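Local coordinates for esterase D (Lactobacillus rhamnosus, PDB 3DKR), which probably hydrolyses carboxylic esters as a serine hydrolase of the alpha/beta-hydrolase fold, at residues N36-Y50 with T229-I242. Sequence-based numbering, arbitrary orientation.
Sequences NDMNFMARALQRSGY and TVNSAHHALEEDVI
The knob that fills the hole formed by Phe40, Met41, Ala44 and Arg47 is the side chain of a buried glutamate, Glu238. Glu238 OE1 lies 3.6 Å from Ala44 CB, and Glu238 CG also lies on that methyl. Arg47 NH2 stays 4.3 Å from Glu238 OE1, beyond a salt bridge, and water 2 joins them, giving a hydrogen bond to OE1 and taking one from NH2. Phe40 sets CD2 over the centre of one His234 ring face, the two planes inclined at 41°; in the His234 ring plane, ND1 donates to Asn231 O, which helps fix the imidazole's rotation. At the N-terminal side of both helices, Thr229 OG1 donates to Asp37 O (2.8 Å), and water 1 ties that same carbonyl to Thr229 O and Met41 N. Deeper in, the Met41 chain bends at both chi2 and chi3, which brings Met41 CE to 3.6 Å from Leu237 CD2. Leu45 CD2 meets Ile242 CG1 at 3.8 Å near the far end. The axes of helix 39-47 and segment 234-242 cross at -45°, 10.1 Å apart at closest approach, packing the helix after strand 23-28 against the C-terminal helix that follows the predicted catalytic His226, a pairing characteristic of the alpha/beta-hydrolase fold.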
loop_
_atom_site.group_PDB
_atom_site.type_symbol
_atom_site.label_atom_id
_atom_site.label_comp_id
_atom_site.label_asym_id
_atom_site.label_seq_id
_atom_site.Cartn_x
_atom_site.Cartn_y
_atom_site.Cartn_z
ATOM N N ASN A 36 -4.088 -1.660 10.376
ATOM C CA ASN A 36 -5.557 -1.687 10.382
ATOM C C ASN A 36 -6.185 -1.536 8.997
ATOM O O ASN A 36 -7.291 -2.041 8.748
ATOM C CB ASN A 36 -6.126 -0.610 11.297
ATOM C CG ASN A 36 -5.833 -0.867 12.769
ATOM O OD1 ASN A 36 -5.582 0.077 13.538
ATOM N ND2 ASN A 36 -5.886 -2.124 13.170
ATOM N N ASP A 37 -5.471 -0.852 8.094
ATOM C CA ASP A 37 -5.912 -0.666 6.711
ATOM C C ASP A 37 -6.183 -2.019 6.042
ATOM O O ASP A 37 -6.966 -2.107 5.108
ATOM C CB ASP A 37 -4.826 0.030 5.873
ATOM C CG ASP A 37 -4.508 1.455 6.320
ATOM O OD1 ASP A 37 -5.301 2.080 7.054
ATOM O OD2 ASP A 37 -3.429 1.931 5.909
ATOM N N MET A 38 -5.521 -3.061 6.540
ATOM C CA MET A 38 -5.526 -4.364 5.887
ATOM C C MET A 38 -6.257 -5.453 6.682
ATOM O O MET A 38 -6.227 -6.622 6.289
ATOM C CB MET A 38 -4.079 -4.814 5.619
ATOM C CG MET A 38 -3.303 -3.922 4.651
ATOM S SD MET A 38 -4.061 -3.945 3.024
ATOM C CE MET A 38 -2.876 -2.969 2.087
ATOM N N ASN A 39 -6.916 -5.102 7.792
ATOM C CA ASN A 39 -7.586 -6.127 8.611
ATOM C C ASN A 39 -8.585 -6.965 7.816
ATOM O O ASN A 39 -8.550 -8.196 7.865
ATOM C CB ASN A 39 -8.337 -5.494 9.792
ATOM C CG ASN A 39 -7.420 -4.872 10.809
ATOM O OD1 ASN A 39 -6.199 -5.072 10.782
ATOM N ND2 ASN A 39 -8.009 -4.095 11.744
ATOM N N PHE A 40 -9.478 -6.315 7.088
ATOM C CA PHE A 40 -10.501 -7.067 6.348
ATOM C C PHE A 40 -9.855 -7.943 5.269
ATOM O O PHE A 40 -10.217 -9.113 5.105
ATOM C CB PHE A 40 -11.528 -6.168 5.670
ATOM C CG PHE A 40 -12.309 -5.266 6.607
ATOM C CD1 PHE A 40 -12.358 -5.469 7.987
ATOM C CD2 PHE A 40 -13.015 -4.206 6.064
ATOM C CE1 PHE A 40 -13.090 -4.591 8.803
ATOM C CE2 PHE A 40 -13.750 -3.352 6.861
ATOM C CZ PHE A 40 -13.799 -3.541 8.220
ATOM N N MET A 41 -8.921 -7.367 4.518
ATOM C CA MET A 41 -8.271 -8.085 3.411
ATOM C C MET A 41 -7.521 -9.294 3.949
ATOM O O MET A 41 -7.656 -10.431 3.445
ATOM C CB MET A 41 -7.332 -7.142 2.639
ATOM C CG MET A 41 -6.416 -7.806 1.586
ATOM S SD MET A 41 -7.345 -8.592 0.245
ATOM C CE MET A 41 -8.043 -7.151 -0.566
ATOM N N ALA A 42 -6.720 -9.043 4.985
ATOM C CA ALA A 42 -5.922 -10.094 5.607
ATOM C C ALA A 42 -6.809 -11.274 6.050
ATOM O O ALA A 42 -6.483 -12.443 5.842
ATOM C CB ALA A 42 -5.120 -9.522 6.764
ATOM N N ARG A 43 -7.948 -10.956 6.654
ATOM C CA ARG A 43 -8.868 -11.983 7.124
ATOM C C ARG A 43 -9.538 -12.716 5.965
ATOM O O ARG A 43 -9.702 -13.937 6.024
ATOM C CB ARG A 43 -9.904 -11.375 8.071
ATOM C CG ARG A 43 -9.319 -10.986 9.396
ATOM C CD ARG A 43 -8.926 -12.205 10.226
ATOM N NE ARG A 43 -8.936 -11.897 11.643
ATOM C CZ ARG A 43 -8.677 -12.759 12.619
ATOM N NH1 ARG A 43 -8.327 -14.024 12.359
ATOM N NH2 ARG A 43 -8.754 -12.349 13.882
ATOM N N ALA A 44 -9.916 -11.999 4.908
ATOM C CA ALA A 44 -10.459 -12.646 3.709
ATOM C C ALA A 44 -9.437 -13.628 3.136
ATOM O O ALA A 44 -9.758 -14.754 2.771
ATOM C CB ALA A 44 -10.856 -11.618 2.669
ATOM N N LEU A 45 -8.182 -13.212 3.086
ATOM C CA LEU A 45 -7.135 -14.091 2.574
ATOM C C LEU A 45 -6.960 -15.291 3.486
ATOM O O LEU A 45 -6.825 -16.418 3.011
ATOM C CB LEU A 45 -5.827 -13.338 2.402
ATOM C CG LEU A 45 -5.880 -12.234 1.355
ATOM C CD1 LEU A 45 -4.579 -11.454 1.350
ATOM C CD2 LEU A 45 -6.104 -12.833 -0.034
ATOM N N GLN A 46 -7.015 -15.067 4.793
ATOM C CA GLN A 46 -6.924 -16.161 5.754
ATOM C C GLN A 46 -8.052 -17.185 5.554
ATOM O O GLN A 46 -7.807 -18.402 5.606
ATOM C CB GLN A 46 -6.969 -15.621 7.175
ATOM C CG GLN A 46 -6.758 -16.688 8.239
ATOM C CD GLN A 46 -6.844 -16.132 9.635
ATOM O OE1 GLN A 46 -7.789 -15.408 9.951
ATOM N NE2 GLN A 46 -5.886 -16.485 10.486
ATOM N N ARG A 47 -9.273 -16.709 5.318
ATOM C CA ARG A 47 -10.414 -17.626 5.120
ATOM C C ARG A 47 -10.210 -18.488 3.883
ATOM O O ARG A 47 -10.768 -19.587 3.792
ATOM C CB ARG A 47 -11.751 -16.898 5.025
ATOM C CG ARG A 47 -12.137 -16.128 6.271
ATOM C CD ARG A 47 -13.609 -15.737 6.225
ATOM N NE ARG A 47 -13.922 -14.789 5.154
ATOM C CZ ARG A 47 -13.722 -13.472 5.228
ATOM N NH1 ARG A 47 -13.192 -12.919 6.319
ATOM N NH2 ARG A 47 -14.049 -12.705 4.191
ATOM N N SER A 48 -9.429 -17.998 2.916
ATOM C CA SER A 48 -9.140 -18.787 1.699
ATOM C C SER A 48 -7.810 -19.547 1.809
ATOM O O SER A 48 -7.322 -20.107 0.805
ATOM C CB SER A 48 -9.160 -17.897 0.451
ATOM O OG SER A 48 -10.493 -17.597 0.043
ATOM N N GLY A 49 -7.227 -19.559 3.009
ATOM C CA GLY A 49 -6.074 -20.390 3.322
ATOM C C GLY A 49 -4.713 -19.791 3.011
ATOM O O GLY A 49 -3.710 -20.500 2.971
ATOM N N TYR A 50 -4.668 -18.480 2.799
ATOM C CA TYR A 50 -3.391 -17.823 2.543
ATOM C C TYR A 50 -2.711 -17.379 3.833
ATOM O O TYR A 50 -3.386 -16.966 4.777
ATOM C CB TYR A 50 -3.617 -16.597 1.672
ATOM C CG TYR A 50 -4.077 -16.930 0.280
ATOM C CD1 TYR A 50 -3.180 -17.395 -0.670
ATOM C CD2 TYR A 50 -5.400 -16.779 -0.088
ATOM C CE1 TYR A 50 -3.608 -17.710 -1.956
ATOM C CE2 TYR A 50 -5.838 -17.072 -1.370
ATOM C CZ TYR A 50 -4.935 -17.541 -2.297
ATOM O OH TYR A 50 -5.376 -17.835 -3.566
ATOM N N THR A 229 -9.848 -1.187 0.675
ATOM C CA THR A 229 -9.680 -2.349 1.543
ATOM C C THR A 229 -10.595 -2.298 2.766
ATOM O O THR A 229 -10.751 -3.306 3.473
ATOM C CB THR A 229 -8.237 -2.455 2.047
ATOM O OG1 THR A 229 -7.847 -1.194 2.595
ATOM C CG2 THR A 229 -7.288 -2.841 0.901
ATOM N N VAL A 230 -11.169 -1.124 3.043
ATOM C CA VAL A 230 -11.999 -0.925 4.235
ATOM C C VAL A 230 -13.445 -0.528 3.905
ATOM O O VAL A 230 -14.370 -0.884 4.642
ATOM C CB VAL A 230 -11.344 0.132 5.170
ATOM C CG1 VAL A 230 -12.222 0.458 6.356
ATOM C CG2 VAL A 230 -10.000 -0.367 5.634
ATOM N N ASN A 231 -13.650 0.213 2.818
ATOM C CA ASN A 231 -14.987 0.738 2.502
ATOM C C ASN A 231 -15.831 -0.281 1.750
ATOM O O ASN A 231 -15.447 -1.445 1.650
ATOM C CB ASN A 231 -14.886 2.090 1.782
ATOM C CG ASN A 231 -14.251 1.987 0.402
ATOM O OD1 ASN A 231 -14.401 0.991 -0.300
ATOM N ND2 ASN A 231 -13.547 3.053 0.006
ATOM N N SER A 232 -16.993 0.134 1.230
ATOM C CA SER A 232 -17.933 -0.826 0.642
ATOM C C SER A 232 -17.387 -1.613 -0.542
ATOM O O SER A 232 -17.962 -2.628 -0.918
ATOM C CB SER A 232 -19.239 -0.131 0.221
ATOM O OG SER A 232 -18.977 0.855 -0.749
ATOM N N ALA A 233 -16.271 -1.169 -1.114
ATOM C CA ALA A 233 -15.648 -1.896 -2.218
ATOM C C ALA A 233 -14.892 -3.151 -1.766
ATOM O O ALA A 233 -14.462 -3.946 -2.607
ATOM C CB ALA A 233 -14.699 -0.970 -2.979
ATOM N N HIS A 234 -14.723 -3.335 -0.458
ATOM C CA HIS A 234 -13.734 -4.311 0.017
ATOM C C HIS A 234 -14.102 -5.764 -0.300
ATOM O O HIS A 234 -13.226 -6.559 -0.609
ATOM C CB HIS A 234 -13.365 -4.087 1.490
ATOM C CG HIS A 234 -14.237 -4.803 2.471
ATOM N ND1 HIS A 234 -15.310 -4.209 3.106
ATOM C CD2 HIS A 234 -14.149 -6.055 2.978
ATOM C CE1 HIS A 234 -15.851 -5.080 3.949
ATOM N NE2 HIS A 234 -15.181 -6.213 3.872
ATOM N N HIS A 235 -15.381 -6.131 -0.282
ATOM C CA HIS A 235 -15.710 -7.510 -0.671
ATOM C C HIS A 235 -15.357 -7.814 -2.126
ATOM O O HIS A 235 -14.803 -8.869 -2.440
ATOM C CB HIS A 235 -17.186 -7.808 -0.405
ATOM C CG HIS A 235 -17.499 -8.000 1.044
ATOM N ND1 HIS A 235 -18.618 -7.461 1.637
ATOM C CD2 HIS A 235 -16.841 -8.669 2.018
ATOM C CE1 HIS A 235 -18.631 -7.785 2.919
ATOM N NE2 HIS A 235 -17.569 -8.526 3.174
ATOM N N ALA A 236 -15.673 -6.876 -3.018
ATOM C CA ALA A 236 -15.346 -7.029 -4.424
ATOM C C ALA A 236 -13.846 -7.114 -4.616
ATOM O O ALA A 236 -13.361 -7.926 -5.395
ATOM C CB ALA A 236 -15.906 -5.878 -5.225
ATOM N N LEU A 237 -13.114 -6.243 -3.928
ATOM C CA LEU A 237 -11.662 -6.224 -4.066
ATOM C C LEU A 237 -11.077 -7.563 -3.635
ATOM O O LEU A 237 -10.223 -8.137 -4.325
ATOM C CB LEU A 237 -11.070 -5.100 -3.219
ATOM C CG LEU A 237 -9.542 -5.063 -3.207
ATOM C CD1 LEU A 237 -8.974 -4.686 -4.596
ATOM C CD2 LEU A 237 -9.059 -4.103 -2.128
ATOM N N GLU A 238 -11.537 -8.055 -2.494
ATOM C CA GLU A 238 -11.072 -9.345 -1.962
ATOM C C GLU A 238 -11.308 -10.463 -2.970
ATOM O O GLU A 238 -10.413 -11.227 -3.284
ATOM C CB GLU A 238 -11.762 -9.635 -0.632
ATOM C CG GLU A 238 -11.306 -8.680 0.474
ATOM C CD GLU A 238 -12.288 -8.490 1.609
ATOM O OE1 GLU A 238 -13.313 -9.225 1.702
ATOM O OE2 GLU A 238 -12.028 -7.574 2.425
ATOM N N GLU A 239 -12.517 -10.527 -3.516
ATOM C CA GLU A 239 -12.811 -11.524 -4.548
ATOM C C GLU A 239 -11.883 -11.396 -5.758
ATOM O O GLU A 239 -11.362 -12.396 -6.265
ATOM C CB GLU A 239 -14.271 -11.437 -4.975
ATOM C CG GLU A 239 -15.246 -11.724 -3.833
ATOM N N ASP A 240 -11.647 -10.163 -6.206
ATOM C CA ASP A 240 -10.794 -9.925 -7.378
ATOM C C ASP A 240 -9.342 -10.337 -7.110
ATOM O O ASP A 240 -8.684 -10.951 -7.954
ATOM C CB ASP A 240 -10.850 -8.454 -7.791
ATOM C CG ASP A 240 -12.230 -8.029 -8.297
ATOM O OD1 ASP A 240 -13.014 -8.918 -8.748
ATOM O OD2 ASP A 240 -12.524 -6.813 -8.268
ATOM N N VAL A 241 -8.840 -9.987 -5.924
ATOM C CA VAL A 241 -7.454 -10.320 -5.554
ATOM C C VAL A 241 -7.257 -11.836 -5.437
ATOM O O VAL A 241 -6.253 -12.404 -5.894
ATOM C CB VAL A 241 -7.067 -9.623 -4.222
ATOM C CG1 VAL A 241 -5.748 -10.196 -3.657
ATOM C CG2 VAL A 241 -7.014 -8.087 -4.418
ATOM N N ILE A 242 -8.232 -12.492 -4.828
ATOM C CA ILE A 242 -8.173 -13.937 -4.678
ATOM C C ILE A 242 -8.236 -14.605 -6.051
ATOM O O ILE A 242 -7.458 -15.510 -6.324
ATOM C CB ILE A 242 -9.260 -14.417 -3.702
ATOM C CG1 ILE A 242 -8.911 -13.935 -2.291
ATOM C CG2 ILE A 242 -9.366 -15.939 -3.720
ATOM C CD1 ILE A 242 -10.000 -14.147 -1.250
HETATM O O HOH W 1 -8.729 -4.343 5.035
HETATM O O HOH W 2 -14.444 -9.517 4.161
#